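Local coordinates for protein peptidylprolyl Isomerase (Naegleria fowleri, PDB 6MKE) that probably catalyses cis-trans isomerisation of peptidyl-prolyl bonds, as FKBP-family enzymes do, and binds the immunosuppressive macrolide FK506, at residues A[43-48]-A[122-127]; A[66-71]-A[78-83]. All coordinates share one frame; numbering follows the deposited sequence. Where two conformers were deposited one is given.

Interaction 1 of 2, residues A[43-48]-A[122-127]; sequences SVHYTG and ELLSWK. With FK5 (8-deethyl-8-[but-3-enyl]-ascomycin), chain E.
The imidazole of His45 carries Leu124 on one face and the carboxylate of Glu122 at its rim. Leu124 CD1 stands 3.8 Å from the ring centroid of His45, almost on the ring normal, a clear CH-pi contact. Leu124 CG is anti to its carbonyl carbon (chi1 -59°), which helps to swing the isobutyl group across the neighbouring strand. Near the ring plane, His45 CD2 lies 4.0 Å from Glu122 OE1; the two side chains run side by side, with ring and carboxylate planes 74° apart. On the same strand, Tyr46 gives one ring face to C5 of the bound FK506.

The backbones illustrate the classic beta bulge. Leu124 and Ser125 both face Ser43, whose carbonyl O accepts from Leu124 N at 2.9 Å and, weakly, from Ser125 N at 3.4 Å. Beyond the bulge the antiparallel pattern resumes: Glu122 N donates to His45 O at 2.9 Å. Val44 and Leu123 form the non-hydrogen-bonded pair, their side chains on the face away from His45 and Glu122.

Strand 41-50 thus has strand 117-126 along one edge, while strand 66-69 pairs with it through Val44 and Phe66. Leu124 also rests on Pro65, and Leu123 packs on Met86 in a loop.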
ATOM      1  N   SER A  43      -2.661  -1.399 -11.356  1.00 18.49           N
ATOM      2  CA  SER A  43      -1.535  -2.321 -11.435  0.69 18.42           C
ATOM      3  C   SER A  43      -0.360  -1.742 -10.663  1.00 19.67           C
ATOM      4  O   SER A  43       0.020  -0.587 -10.879  1.00 15.49           O
ATOM      5  CB  SER A  43      -1.134  -2.583 -12.890  0.69 18.61           C
ATOM      6  OG  SER A  43      -2.159  -3.263 -13.594  0.69 12.50           O
ATOM      7  N   VAL A  44       0.217  -2.544  -9.761  1.00 20.57           N
ATOM      8  CA  VAL A  44       1.298  -2.082  -8.895  1.00 18.58           C
ATOM      9  C   VAL A  44       2.375  -3.150  -8.743  1.00 19.62           C
ATOM     10  O   VAL A  44       2.159  -4.335  -9.004  1.00 16.30           O
ATOM     11  CB  VAL A  44       0.795  -1.682  -7.484  1.00 18.11           C
ATOM     12  CG1 VAL A  44      -0.300  -0.635  -7.562  1.00 11.88           C
ATOM     13  CG2 VAL A  44       0.318  -2.910  -6.724  1.00 18.82           C
ATOM     14  N   HIS A  45       3.554  -2.697  -8.319  1.00 17.80           N
ATOM     15  CA  HIS A  45       4.551  -3.526  -7.658  1.00 20.51           C
ATOM     16  C   HIS A  45       4.495  -3.240  -6.163  1.00 21.34           C
ATOM     17  O   HIS A  45       4.254  -2.105  -5.747  1.00 20.95           O
ATOM     18  CB  HIS A  45       5.963  -3.233  -8.172  1.00 24.29           C
ATOM     19  CG  HIS A  45       6.225  -3.715  -9.564  1.00 26.94           C
ATOM     20  ND1 HIS A  45       5.684  -4.879 -10.066  1.00 27.46           N
ATOM     21  CD2 HIS A  45       6.984  -3.193 -10.557  1.00 28.28           C
ATOM     22  CE1 HIS A  45       6.095  -5.050 -11.310  1.00 29.77           C
ATOM     23  NE2 HIS A  45       6.883  -4.041 -11.632  1.00 28.70           N
ATOM     24  N   TYR A  46       4.724  -4.268  -5.349  1.00 22.71           N
ATOM     25  CA  TYR A  46       4.740  -4.026  -3.916  1.00 16.15           C
ATOM     26  C   TYR A  46       5.684  -4.988  -3.215  1.00 17.45           C
ATOM     27  O   TYR A  46       6.020  -6.060  -3.727  1.00 16.49           O
ATOM     28  CB  TYR A  46       3.330  -4.103  -3.305  1.00 14.13           C
ATOM     29  CG  TYR A  46       2.775  -5.494  -3.089  1.00 15.46           C
ATOM     30  CD1 TYR A  46       3.093  -6.225  -1.946  1.00 12.75           C
ATOM     31  CD2 TYR A  46       1.898  -6.059  -4.008  1.00 16.21           C
ATOM     32  CE1 TYR A  46       2.579  -7.492  -1.746  1.00 13.03           C
ATOM     33  CE2 TYR A  46       1.373  -7.319  -3.811  1.00 16.99           C
ATOM     34  CZ  TYR A  46       1.714  -8.031  -2.680  1.00 16.20           C
ATOM     35  OH  TYR A  46       1.189  -9.288  -2.486  1.00 13.78           O
ATOM     36  N   THR A  47       6.112  -4.570  -2.027  1.00 17.42           N
ATOM     37  CA  THR A  47       6.884  -5.387  -1.105  1.00 14.99           C
ATOM     38  C   THR A  47       6.414  -5.056   0.301  1.00 13.50           C
ATOM     39  O   THR A  47       6.396  -3.886   0.687  1.00 11.58           O
ATOM     40  CB  THR A  47       8.392  -5.126  -1.237  1.00 16.06           C
ATOM     41  OG1 THR A  47       8.829  -5.483  -2.554  1.00 24.19           O
ATOM     42  CG2 THR A  47       9.165  -5.938  -0.211  1.00 16.63           C
ATOM     43  N   GLY A  48       6.028  -6.075   1.055  1.00 13.83           N
ATOM     44  CA  GLY A  48       5.516  -5.902   2.406  1.00 12.55           C
ATOM     45  C   GLY A  48       6.523  -6.384   3.436  1.00 14.24           C
ATOM     46  O   GLY A  48       7.120  -7.452   3.278  1.00 12.30           O
ATOM     47  N   GLU A 122       4.515   0.806  -5.848  1.00 15.32           N
ATOM     48  CA  GLU A 122       4.752   1.610  -7.044  1.00 15.99           C
ATOM     49  C   GLU A 122       3.520   1.539  -7.936  1.00 20.13           C
ATOM     50  O   GLU A 122       3.154   0.457  -8.408  1.00 21.61           O
ATOM     51  CB  GLU A 122       5.993   1.133  -7.803  1.00 19.89           C
ATOM     52  CG  GLU A 122       6.220   1.884  -9.108  1.00 20.34           C
ATOM     53  CD  GLU A 122       7.445   1.407  -9.860  1.00 21.91           C
ATOM     54  OE1 GLU A 122       8.120   0.477  -9.374  1.00 25.94           O
ATOM     55  OE2 GLU A 122       7.734   1.967 -10.937  1.00 22.72           O
ATOM     56  N   LEU A 123       2.890   2.689  -8.169  1.00 19.70           N
ATOM     57  CA  LEU A 123       1.682   2.773  -8.986  1.00 20.60           C
ATOM     58  C   LEU A 123       2.092   2.798 -10.453  1.00 19.19           C
ATOM     59  O   LEU A 123       2.579   3.813 -10.957  1.00 17.50           O
ATOM     60  CB  LEU A 123       0.870   4.007  -8.603  1.00 20.29           C
ATOM     61  CG  LEU A 123      -0.403   4.340  -9.381  1.00 22.28           C
ATOM     62  CD1 LEU A 123      -1.222   3.094  -9.632  1.00 18.97           C
ATOM     63  CD2 LEU A 123      -1.231   5.369  -8.622  1.00 18.36           C
ATOM     64  N   LEU A 124       1.891   1.674 -11.146  1.00 19.90           N
ATOM     65  CA  LEU A 124       2.342   1.542 -12.529  1.00 21.68           C
ATOM     66  C   LEU A 124       1.337   2.130 -13.515  1.00 23.00           C
ATOM     67  O   LEU A 124       1.701   2.940 -14.375  1.00 21.44           O
ATOM     68  CB  LEU A 124       2.596   0.069 -12.856  1.00 25.21           C
ATOM     69  CG  LEU A 124       3.631  -0.646 -11.988  1.00 26.28           C
ATOM     70  CD1 LEU A 124       3.600  -2.145 -12.250  1.00 18.79           C
ATOM     71  CD2 LEU A 124       5.023  -0.079 -12.248  1.00 18.79           C
ATOM     72  N   SER A 125       0.076   1.730 -13.410  1.00 24.08           N
ATOM     73  CA  SER A 125      -0.954   2.138 -14.360  1.00 26.36           C
ATOM     74  C   SER A 125      -2.304   1.710 -13.802  1.00 24.36           C
ATOM     75  O   SER A 125      -2.389   1.092 -12.736  1.00 19.81           O
ATOM     76  CB  SER A 125      -0.709   1.529 -15.742  1.00 29.11           C
ATOM     77  OG  SER A 125      -0.610   0.117 -15.657  1.00 27.79           O
ATOM     78  N   TRP A 126      -3.362   2.045 -14.537  1.00 19.41           N
ATOM     79  CA  TRP A 126      -4.702   1.588 -14.197  1.00 25.65           C
ATOM     80  C   TRP A 126      -5.572   1.643 -15.443  1.00 24.96           C
ATOM     81  O   TRP A 126      -5.251   2.325 -16.420  1.00 24.15           O
ATOM     82  CB  TRP A 126      -5.320   2.409 -13.058  1.00 23.27           C
ATOM     83  CG  TRP A 126      -5.489   3.879 -13.333  1.00 19.05           C
ATOM     84  CD1 TRP A 126      -6.516   4.473 -14.011  1.00 20.18           C
ATOM     85  CD2 TRP A 126      -4.622   4.940 -12.909  1.00 18.71           C
ATOM     86  NE1 TRP A 126      -6.334   5.834 -14.046  1.00 19.74           N
ATOM     87  CE2 TRP A 126      -5.183   6.148 -13.375  1.00 19.99           C
ATOM     88  CE3 TRP A 126      -3.422   4.987 -12.188  1.00 18.18           C
ATOM     89  CZ2 TRP A 126      -4.585   7.386 -13.145  1.00 24.19           C
ATOM     90  CZ3 TRP A 126      -2.831   6.221 -11.956  1.00 18.09           C
ATOM     91  CH2 TRP A 126      -3.415   7.402 -12.432  1.00 24.35           C
ATOM     92  N   LYS A 127      -6.674   0.904 -15.396  1.00 25.72           N
ATOM     93  CA  LYS A 127      -7.636   0.872 -16.491  1.00 27.61           C
ATOM     94  C   LYS A 127      -9.051   0.949 -15.926  1.00 30.11           C
ATOM     95  O   LYS A 127      -9.260   0.724 -14.731  1.00 29.77           O
ATOM     96  CB  LYS A 127      -7.455  -0.392 -17.336  1.00 21.98           C
ATOM     97  OXT LYS A 127     -10.014   1.244 -16.635  1.00 26.19           O
TER
HETATM   98  C1  FK5 E 201      -4.449  -7.321   0.803  1.00 13.64           C
HETATM   99  C2  FK5 E 201      -3.009  -6.822   0.907  1.00 10.14           C
HETATM  100  C3  FK5 E 201      -2.780  -5.576   0.052  1.00 10.37           C
HETATM  101  C4  FK5 E 201      -2.644  -5.945  -1.422  1.00 13.96           C
HETATM  102  C5  FK5 E 201      -1.554  -6.980  -1.630  1.00 14.32           C
HETATM  103  C6  FK5 E 201      -1.812  -8.211  -0.789  1.00 13.64           C
HETATM  104  C8  FK5 E 201      -1.223  -8.280   1.625  1.00 19.34           C
HETATM  105  C9  FK5 E 201      -0.056  -9.231   1.328  1.00 19.92           C
HETATM  106  C10 FK5 E 201      -0.266 -10.754   1.452  1.00 25.16           C
HETATM  107  C11 FK5 E 201      -1.383 -11.107   2.449  1.00 25.22           C
HETATM  108  C12 FK5 E 201      -1.870 -12.539   2.215  1.00 25.88           C
HETATM  109  C13 FK5 E 201      -2.220 -12.795   0.764  1.00 24.81           C
HETATM  110  C14 FK5 E 201      -1.035 -12.431  -0.119  1.00 28.60           C
HETATM  111  C15 FK5 E 201      -1.290 -12.555  -1.612  1.00 23.58           C
HETATM  112  C16 FK5 E 201      -2.591 -11.937  -2.093  1.00 23.49           C
HETATM  113  C17 FK5 E 201      -2.729 -11.817  -3.618  1.00 25.19           C
HETATM  114  C18 FK5 E 201      -3.263 -13.116  -4.238  1.00 28.86           C
HETATM  115  C19 FK5 E 201      -4.734 -13.379  -4.025  1.00 28.60           C
HETATM  116  C20 FK5 E 201      -5.170 -14.011  -2.941  1.00 28.63           C
HETATM  117  C21 FK5 E 201      -6.605 -14.248  -2.535  1.00 29.10           C
HETATM  118  C22 FK5 E 201      -6.974 -13.162  -1.524  1.00 28.77           C
HETATM  119  C23 FK5 E 201      -7.363 -11.826  -2.121  1.00 24.15           C
HETATM  120  C24 FK5 E 201      -7.315 -10.640  -1.157  1.00 21.74           C
HETATM  121  C25 FK5 E 201      -5.905 -10.089  -0.895  1.00 15.90           C
HETATM  122  C26 FK5 E 201      -5.917  -9.095   0.282  1.00 17.24           C
HETATM  123  C27 FK5 E 201      -6.420  -9.677   1.585  1.00 17.16           C
HETATM  124  C28 FK5 E 201      -7.530  -9.209   2.145  1.00 21.48           C
HETATM  125  C29 FK5 E 201      -8.231  -9.713   3.368  1.00 23.27           C
HETATM  126  C30 FK5 E 201      -8.685  -8.544   4.261  1.00 27.21           C
HETATM  127  C31 FK5 E 201      -9.420  -9.010   5.504  1.00 29.42           C
HETATM  128  C32 FK5 E 201     -10.646  -9.806   5.082  1.00 29.92           C
HETATM  129  C33 FK5 E 201     -10.241 -10.989   4.224  1.00 24.43           C
HETATM  130  C34 FK5 E 201      -9.468 -10.545   2.985  1.00 20.99           C
HETATM  131  C35 FK5 E 201      -0.943 -10.921   3.899  1.00 26.51           C
HETATM  132  C36 FK5 E 201      -1.397 -11.445  -4.263  1.00 23.14           C
HETATM  133  C37 FK5 E 201      -5.643 -12.829  -5.086  1.00 28.35           C
HETATM  134  C38 FK5 E 201      -6.755 -15.656  -1.927  1.00 31.22           C
HETATM  135  C39 FK5 E 201      -8.185 -16.049  -1.738  1.00 35.58           C
HETATM  136  C40 FK5 E 201      -9.003 -16.407  -2.678  1.00 36.36           C
HETATM  137  C41 FK5 E 201      -5.311  -9.452  -2.149  1.00  9.38           C
HETATM  138  C42 FK5 E 201      -5.604 -10.795   2.166  1.00 20.02           C
HETATM  139  C43 FK5 E 201      -3.857 -14.509   1.046  1.00 26.35           C
HETATM  140  C44 FK5 E 201      -0.024 -14.378  -2.489  1.00 31.77           C
HETATM  141  C45 FK5 E 201      -9.153  -7.658   7.456  1.00 30.81           C
HETATM  142  N7  FK5 E 201      -1.990  -7.836   0.616  1.00 15.36           N
HETATM  143  O1  FK5 E 201      -4.561  -8.606   0.424  1.00 15.96           O
HETATM  144  O2  FK5 E 201      -5.393  -6.623   1.039  1.00 21.96           O
HETATM  145  O3  FK5 E 201      -1.386  -7.944   2.792  1.00 18.66           O
HETATM  146  O4  FK5 E 201       1.016  -8.766   0.991  1.00 16.83           O
HETATM  147  O5  FK5 E 201      -0.665 -11.069   0.131  1.00 28.71           O
HETATM  148  O6  FK5 E 201       0.847 -11.541   1.722  1.00 23.87           O
HETATM  149  O7  FK5 E 201      -2.559 -14.170   0.581  1.00 26.75           O
HETATM  150  O8  FK5 E 201      -1.258 -13.945  -1.934  1.00 27.15           O
HETATM  151  O9  FK5 E 201      -6.950 -13.335  -0.325  1.00 31.67           O
HETATM  152  O10 FK5 E 201      -8.125  -9.587  -1.683  1.00 18.38           O
HETATM  153  O11 FK5 E 201      -9.890  -7.899   6.266  1.00 33.81           O
HETATM  154  O12 FK5 E 201     -11.377 -10.250   6.226  1.00 34.13           O

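Interaction 2 of 2, residues A[66-71]-A[78-83]. With FK5 (8-deethyl-8-[but-3-enyl]-ascomycin), chain E.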
ATOM      1  N   PHE A  66       0.865  -6.661  -9.386  1.00 21.94           N
ATOM      2  CA  PHE A  66      -0.350  -6.999  -8.657  1.00 21.74           C
ATOM      3  C   PHE A  66      -1.482  -6.086  -9.109  1.00 22.41           C
ATOM      4  O   PHE A  66      -1.288  -4.881  -9.285  1.00 22.87           O
ATOM      5  CB  PHE A  66      -0.131  -6.868  -7.150  1.00 19.53           C
ATOM      6  CG  PHE A  66      -1.384  -7.034  -6.339  1.00 17.27           C
ATOM      7  CD1 PHE A  66      -1.954  -8.285  -6.168  1.00 16.84           C
ATOM      8  CD2 PHE A  66      -1.987  -5.942  -5.739  1.00 17.05           C
ATOM      9  CE1 PHE A  66      -3.106  -8.440  -5.417  1.00 16.68           C
ATOM     10  CE2 PHE A  66      -3.143  -6.089  -4.990  1.00 15.45           C
ATOM     11  CZ  PHE A  66      -3.701  -7.341  -4.827  1.00 14.67           C
ATOM     12  N   VAL A  67      -2.664  -6.670  -9.303  1.00 23.89           N
ATOM     13  CA  VAL A  67      -3.810  -5.963  -9.864  1.00 21.63           C
ATOM     14  C   VAL A  67      -4.994  -6.114  -8.918  1.00 23.17           C
ATOM     15  O   VAL A  67      -5.322  -7.230  -8.500  1.00 25.14           O
ATOM     16  CB  VAL A  67      -4.167  -6.487 -11.269  1.00 26.61           C
ATOM     17  CG1 VAL A  67      -5.396  -5.772 -11.814  1.00 28.48           C
ATOM     18  CG2 VAL A  67      -2.981  -6.319 -12.213  1.00 29.08           C
ATOM     19  N   PHE A  68      -5.629  -4.992  -8.582  1.00 21.25           N
ATOM     20  CA  PHE A  68      -6.824  -4.996  -7.749  1.00 21.33           C
ATOM     21  C   PHE A  68      -7.693  -3.810  -8.140  1.00 21.27           C
ATOM     22  O   PHE A  68      -7.231  -2.864  -8.783  1.00 20.69           O
ATOM     23  CB  PHE A  68      -6.476  -4.960  -6.249  1.00 16.97           C
ATOM     24  CG  PHE A  68      -6.080  -3.595  -5.729  1.00 16.45           C
ATOM     25  CD1 PHE A  68      -7.010  -2.780  -5.099  1.00 15.51           C
ATOM     26  CD2 PHE A  68      -4.776  -3.144  -5.842  1.00 15.44           C
ATOM     27  CE1 PHE A  68      -6.652  -1.536  -4.608  1.00 16.06           C
ATOM     28  CE2 PHE A  68      -4.407  -1.903  -5.346  1.00 18.18           C
ATOM     29  CZ  PHE A  68      -5.349  -1.094  -4.735  1.00 17.73           C
ATOM     30  N   THR A  69      -8.965  -3.872  -7.749  1.00 24.47           N
ATOM     31  CA  THR A  69      -9.925  -2.821  -8.063  1.00 24.13           C
ATOM     32  C   THR A  69      -9.995  -1.832  -6.903  1.00 23.73           C
ATOM     33  O   THR A  69     -10.279  -2.220  -5.765  1.00 23.63           O
ATOM     34  CB  THR A  69     -11.304  -3.410  -8.353  1.00 28.11           C
ATOM     35  OG1 THR A  69     -11.203  -4.352  -9.426  1.00 30.79           O
ATOM     36  CG2 THR A  69     -12.274  -2.311  -8.757  1.00 27.95           C
ATOM     37  N   LEU A  70      -9.753  -0.558  -7.200  1.00 22.02           N
ATOM     38  CA  LEU A  70      -9.647   0.466  -6.171  1.00 25.76           C
ATOM     39  C   LEU A  70     -11.021   0.881  -5.657  1.00 25.32           C
ATOM     40  O   LEU A  70     -11.965   1.063  -6.431  1.00 26.92           O
ATOM     41  CB  LEU A  70      -8.905   1.684  -6.722  1.00 29.39           C
ATOM     42  CG  LEU A  70      -8.588   2.824  -5.752  1.00 27.89           C
ATOM     43  CD1 LEU A  70      -7.576   2.371  -4.701  1.00 23.63           C
ATOM     44  CD2 LEU A  70      -8.079   4.038  -6.511  1.00 27.83           C
ATOM     45  N   GLY A  71     -11.125   1.036  -4.336  1.00 26.34           N
ATOM     46  CA  GLY A  71     -12.350   1.483  -3.708  1.00 27.71           C
ATOM     47  C   GLY A  71     -13.377   0.404  -3.449  1.00 33.56           C
ATOM     48  O   GLY A  71     -14.354   0.662  -2.734  1.00 36.08           O
ATOM     49  N   GLY A  78      -5.934   0.302   4.500  1.00 14.60           N
ATOM     50  CA  GLY A  78      -4.763   1.128   4.257  1.00 16.06           C
ATOM     51  C   GLY A  78      -4.355   1.179   2.798  1.00 15.07           C
ATOM     52  O   GLY A  78      -3.828   2.194   2.333  1.00 15.84           O
ATOM     53  N   TRP A  79      -4.592   0.097   2.054  1.00 11.41           N
ATOM     54  CA  TRP A  79      -4.243   0.079   0.636  1.00 15.14           C
ATOM     55  C   TRP A  79      -5.217   0.901  -0.199  1.00 17.18           C
ATOM     56  O   TRP A  79      -4.794   1.647  -1.089  1.00 21.29           O
ATOM     57  CB  TRP A  79      -4.190  -1.361   0.121  1.00 14.49           C
ATOM     58  CG  TRP A  79      -2.801  -1.926   0.048  1.00 15.37           C
ATOM     59  CD1 TRP A  79      -1.936  -2.118   1.088  1.00 15.13           C
ATOM     60  CD2 TRP A  79      -2.122  -2.384  -1.129  1.00 15.79           C
ATOM     61  NE1 TRP A  79      -0.761  -2.664   0.629  1.00 16.32           N
ATOM     62  CE2 TRP A  79      -0.852  -2.839  -0.728  1.00 16.21           C
ATOM     63  CE3 TRP A  79      -2.469  -2.458  -2.482  1.00 11.39           C
ATOM     64  CZ2 TRP A  79       0.073  -3.356  -1.631  1.00 10.88           C
ATOM     65  CZ3 TRP A  79      -1.547  -2.966  -3.377  1.00 11.75           C
ATOM     66  CH2 TRP A  79      -0.292  -3.411  -2.948  1.00 11.48           C
ATOM     67  N   ASP A  80      -6.521   0.766   0.056  1.00 17.58           N
ATOM     68  CA  ASP A  80      -7.500   1.584  -0.656  1.00 22.58           C
ATOM     69  C   ASP A  80      -7.222   3.068  -0.444  1.00 20.08           C
ATOM     70  O   ASP A  80      -7.155   3.844  -1.403  1.00 20.05           O
ATOM     71  CB  ASP A  80      -8.921   1.229  -0.206  1.00 23.81           C
ATOM     72  CG  ASP A  80      -9.589   0.205  -1.116  1.00 31.47           C
ATOM     73  OD1 ASP A  80      -9.251   0.164  -2.318  1.00 32.14           O
ATOM     74  OD2 ASP A  80     -10.461  -0.553  -0.632  1.00 35.58           O
ATOM     75  N   LEU A  81      -7.045   3.476   0.815  1.00 14.09           N
ATOM     76  CA  LEU A  81      -6.778   4.880   1.107  1.00 16.71           C
ATOM     77  C   LEU A  81      -5.404   5.309   0.615  1.00 16.98           C
ATOM     78  O   LEU A  81      -5.233   6.459   0.190  1.00 13.55           O
ATOM     79  CB  LEU A  81      -6.895   5.138   2.608  1.00 16.02           C
ATOM     80  CG  LEU A  81      -8.310   5.054   3.175  1.00 18.35           C
ATOM     81  CD1 LEU A  81      -8.293   5.264   4.678  1.00 21.57           C
ATOM     82  CD2 LEU A  81      -9.209   6.072   2.492  1.00 15.04           C
ATOM     83  N   GLY A  82      -4.419   4.415   0.662  1.00 16.18           N
ATOM     84  CA  GLY A  82      -3.068   4.783   0.288  1.00 19.63           C
ATOM     85  C   GLY A  82      -2.873   4.933  -1.206  1.00 17.41           C
ATOM     86  O   GLY A  82      -2.348   5.952  -1.669  1.00 18.65           O
ATOM     87  N   VAL A  83      -3.291   3.923  -1.971  1.00 12.78           N
ATOM     88  CA  VAL A  83      -3.105   3.951  -3.421  1.00 12.35           C
ATOM     89  C   VAL A  83      -3.929   5.074  -4.045  1.00 15.60           C
ATOM     90  O   VAL A  83      -3.508   5.700  -5.025  1.00 18.21           O
ATOM     91  CB  VAL A  83      -3.453   2.576  -4.023  1.00 12.54           C
ATOM     92  CG1 VAL A  83      -3.467   2.629  -5.553  1.00 13.65           C
ATOM     93  CG2 VAL A  83      -2.471   1.528  -3.524  1.00 11.83           C
TER
HETATM   94  C1  FK5 E 201      -4.449  -7.321   0.803  1.00 13.64           C
HETATM   95  C2  FK5 E 201      -3.009  -6.822   0.907  1.00 10.14           C
HETATM   96  C3  FK5 E 201      -2.780  -5.576   0.052  1.00 10.37           C
HETATM   97  C4  FK5 E 201      -2.644  -5.945  -1.422  1.00 13.96           C
HETATM   98  C5  FK5 E 201      -1.554  -6.980  -1.630  1.00 14.32           C
HETATM   99  C6  FK5 E 201      -1.812  -8.211  -0.789  1.00 13.64           C
HETATM  100  C8  FK5 E 201      -1.223  -8.280   1.625  1.00 19.34           C
HETATM  101  C9  FK5 E 201      -0.056  -9.231   1.328  1.00 19.92           C
HETATM  102  C10 FK5 E 201      -0.266 -10.754   1.452  1.00 25.16           C
HETATM  103  C11 FK5 E 201      -1.383 -11.107   2.449  1.00 25.22           C
HETATM  104  C12 FK5 E 201      -1.870 -12.539   2.215  1.00 25.88           C
HETATM  105  C13 FK5 E 201      -2.220 -12.795   0.764  1.00 24.81           C
HETATM  106  C14 FK5 E 201      -1.035 -12.431  -0.119  1.00 28.60           C
HETATM  107  C15 FK5 E 201      -1.290 -12.555  -1.612  1.00 23.58           C
HETATM  108  C16 FK5 E 201      -2.591 -11.937  -2.093  1.00 23.49           C
HETATM  109  C17 FK5 E 201      -2.729 -11.817  -3.618  1.00 25.19           C
HETATM  110  C18 FK5 E 201      -3.263 -13.116  -4.238  1.00 28.86           C
HETATM  111  C19 FK5 E 201      -4.734 -13.379  -4.025  1.00 28.60           C
HETATM  112  C20 FK5 E 201      -5.170 -14.011  -2.941  1.00 28.63           C
HETATM  113  C21 FK5 E 201      -6.605 -14.248  -2.535  1.00 29.10           C
HETATM  114  C22 FK5 E 201      -6.974 -13.162  -1.524  1.00 28.77           C
HETATM  115  C23 FK5 E 201      -7.363 -11.826  -2.121  1.00 24.15           C
HETATM  116  C24 FK5 E 201      -7.315 -10.640  -1.157  1.00 21.74           C
HETATM  117  C25 FK5 E 201      -5.905 -10.089  -0.895  1.00 15.90           C
HETATM  118  C26 FK5 E 201      -5.917  -9.095   0.282  1.00 17.24           C
HETATM  119  C27 FK5 E 201      -6.420  -9.677   1.585  1.00 17.16           C
HETATM  120  C28 FK5 E 201      -7.530  -9.209   2.145  1.00 21.48           C
HETATM  121  C29 FK5 E 201      -8.231  -9.713   3.368  1.00 23.27           C
HETATM  122  C30 FK5 E 201      -8.685  -8.544   4.261  1.00 27.21           C
HETATM  123  C31 FK5 E 201      -9.420  -9.010   5.504  1.00 29.42           C
HETATM  124  C32 FK5 E 201     -10.646  -9.806   5.082  1.00 29.92           C
HETATM  125  C33 FK5 E 201     -10.241 -10.989   4.224  1.00 24.43           C
HETATM  126  C34 FK5 E 201      -9.468 -10.545   2.985  1.00 20.99           C
HETATM  127  C35 FK5 E 201      -0.943 -10.921   3.899  1.00 26.51           C
HETATM  128  C36 FK5 E 201      -1.397 -11.445  -4.263  1.00 23.14           C
HETATM  129  C37 FK5 E 201      -5.643 -12.829  -5.086  1.00 28.35           C
HETATM  130  C38 FK5 E 201      -6.755 -15.656  -1.927  1.00 31.22           C
HETATM  131  C39 FK5 E 201      -8.185 -16.049  -1.738  1.00 35.58           C
HETATM  132  C40 FK5 E 201      -9.003 -16.407  -2.678  1.00 36.36           C
HETATM  133  C41 FK5 E 201      -5.311  -9.452  -2.149  1.00  9.38           C
HETATM  134  C42 FK5 E 201      -5.604 -10.795   2.166  1.00 20.02           C
HETATM  135  C43 FK5 E 201      -3.857 -14.509   1.046  1.00 26.35           C
HETATM  136  C44 FK5 E 201      -0.024 -14.378  -2.489  1.00 31.77           C
HETATM  137  C45 FK5 E 201      -9.153  -7.658   7.456  1.00 30.81           C
HETATM  138  N7  FK5 E 201      -1.990  -7.836   0.616  1.00 15.36           N
HETATM  139  O1  FK5 E 201      -4.561  -8.606   0.424  1.00 15.96           O
HETATM  140  O2  FK5 E 201      -5.393  -6.623   1.039  1.00 21.96           O
HETATM  141  O3  FK5 E 201      -1.386  -7.944   2.792  1.00 18.66           O
HETATM  142  O4  FK5 E 201       1.016  -8.766   0.991  1.00 16.83           O
HETATM  143  O5  FK5 E 201      -0.665 -11.069   0.131  1.00 28.71           O
HETATM  144  O6  FK5 E 201       0.847 -11.541   1.722  1.00 23.87           O
HETATM  145  O7  FK5 E 201      -2.559 -14.170   0.581  1.00 26.75           O
HETATM  146  O8  FK5 E 201      -1.258 -13.945  -1.934  1.00 27.15           O
HETATM  147  O9  FK5 E 201      -6.950 -13.335  -0.325  1.00 31.67           O
HETATM  148  O10 FK5 E 201      -8.125  -9.587  -1.683  1.00 18.38           O
HETATM  149  O11 FK5 E 201      -9.890  -7.899   6.266  1.00 33.81           O
HETATM  150  O12 FK5 E 201     -11.377 -10.250   6.226  1.00 34.13           O
HETATM  151  O   HOH W   1     -10.543  -2.539  -3.040  1.00 28.75           O
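The aromatic pocket of the FKBP fold, formed where a short helix packs across the curved sheet, is exemplified by the meeting of strand 66-69 with helix 77-84. Phe66, Phe68 and Trp79 make an aromatic cluster. Phe68 CE2 approaches the edge of the indole in its plane, 3.5 Å from Trp79 CE3. Phe66 meets the same end of the indole, CD2 lying 3.8 Å from Trp79 CZ3, with the planes of the phenyl and six-membered rings 88° apart. The Phe66 ring reaches this place because CG lies anti to the backbone N (chi1 173°). At the rim of the Phe68 ring, next to the atom that meets Trp79, Phe68 CZ touches Val83 CG2, and Leu70 CD1 slides past the Asp80 side chain to pack against Val83 CB.

FK506 uses the cluster as a floor and wall. Its C3, part of the pipecolinyl ring, sits over the centre of the Trp79 indole, 3.4 Å from Trp79 CE2, whereas Phe66 CE2 comes 3.6 Å from the ligand's C4.

A direct hydrogen bond fastens the strand's exit to the helix. Gly71 N donates to Asp80 OD1 at 2.9 Å, arriving from above the carboxylate plane, 55° out of it. A water adds a second, bridging element, 2.8 Å from Thr69 O and 3.1 Å from Asp80 OD1, able to donate to either. Asp80 OD2 additionally accepts a weak hydrogen bond from Gly73 N.

The contact of Trp79 and Phe66 with the ligand is therefore apolar, aromatic carbon against aliphatic ring carbon, consistent with recognition that rests largely on fit at this spot, while the neighbouring carboxylate has its negative charge probably eased by backbone N-H groups and water.

Interactions 1 and 2 meet where strand 41-50, part of the first, lies beside strand 66-69, part of the second; their centres are about 9 Å apart. The two strands are joined by a probable hydrogen bond between Phe66 N and Val44 O, 2.7 Å long, and Val67 CG2 packs 3.5 Å from Ser43 OG. Tyr46 is the bridge at the ligand: its CD2 lies 3.6 Å from Trp79 CH2, and its ring meets those of both Trp79 and Phe66 edge-to-face. Tyr46 from 43-48 thereby supplies one wall of the FK506 pocket, Phe66 another and Trp79 the floor. Asp57, Glu74, Ile76 and Tyr102 add the polar grip, hydrogen-bonding to the macrolide.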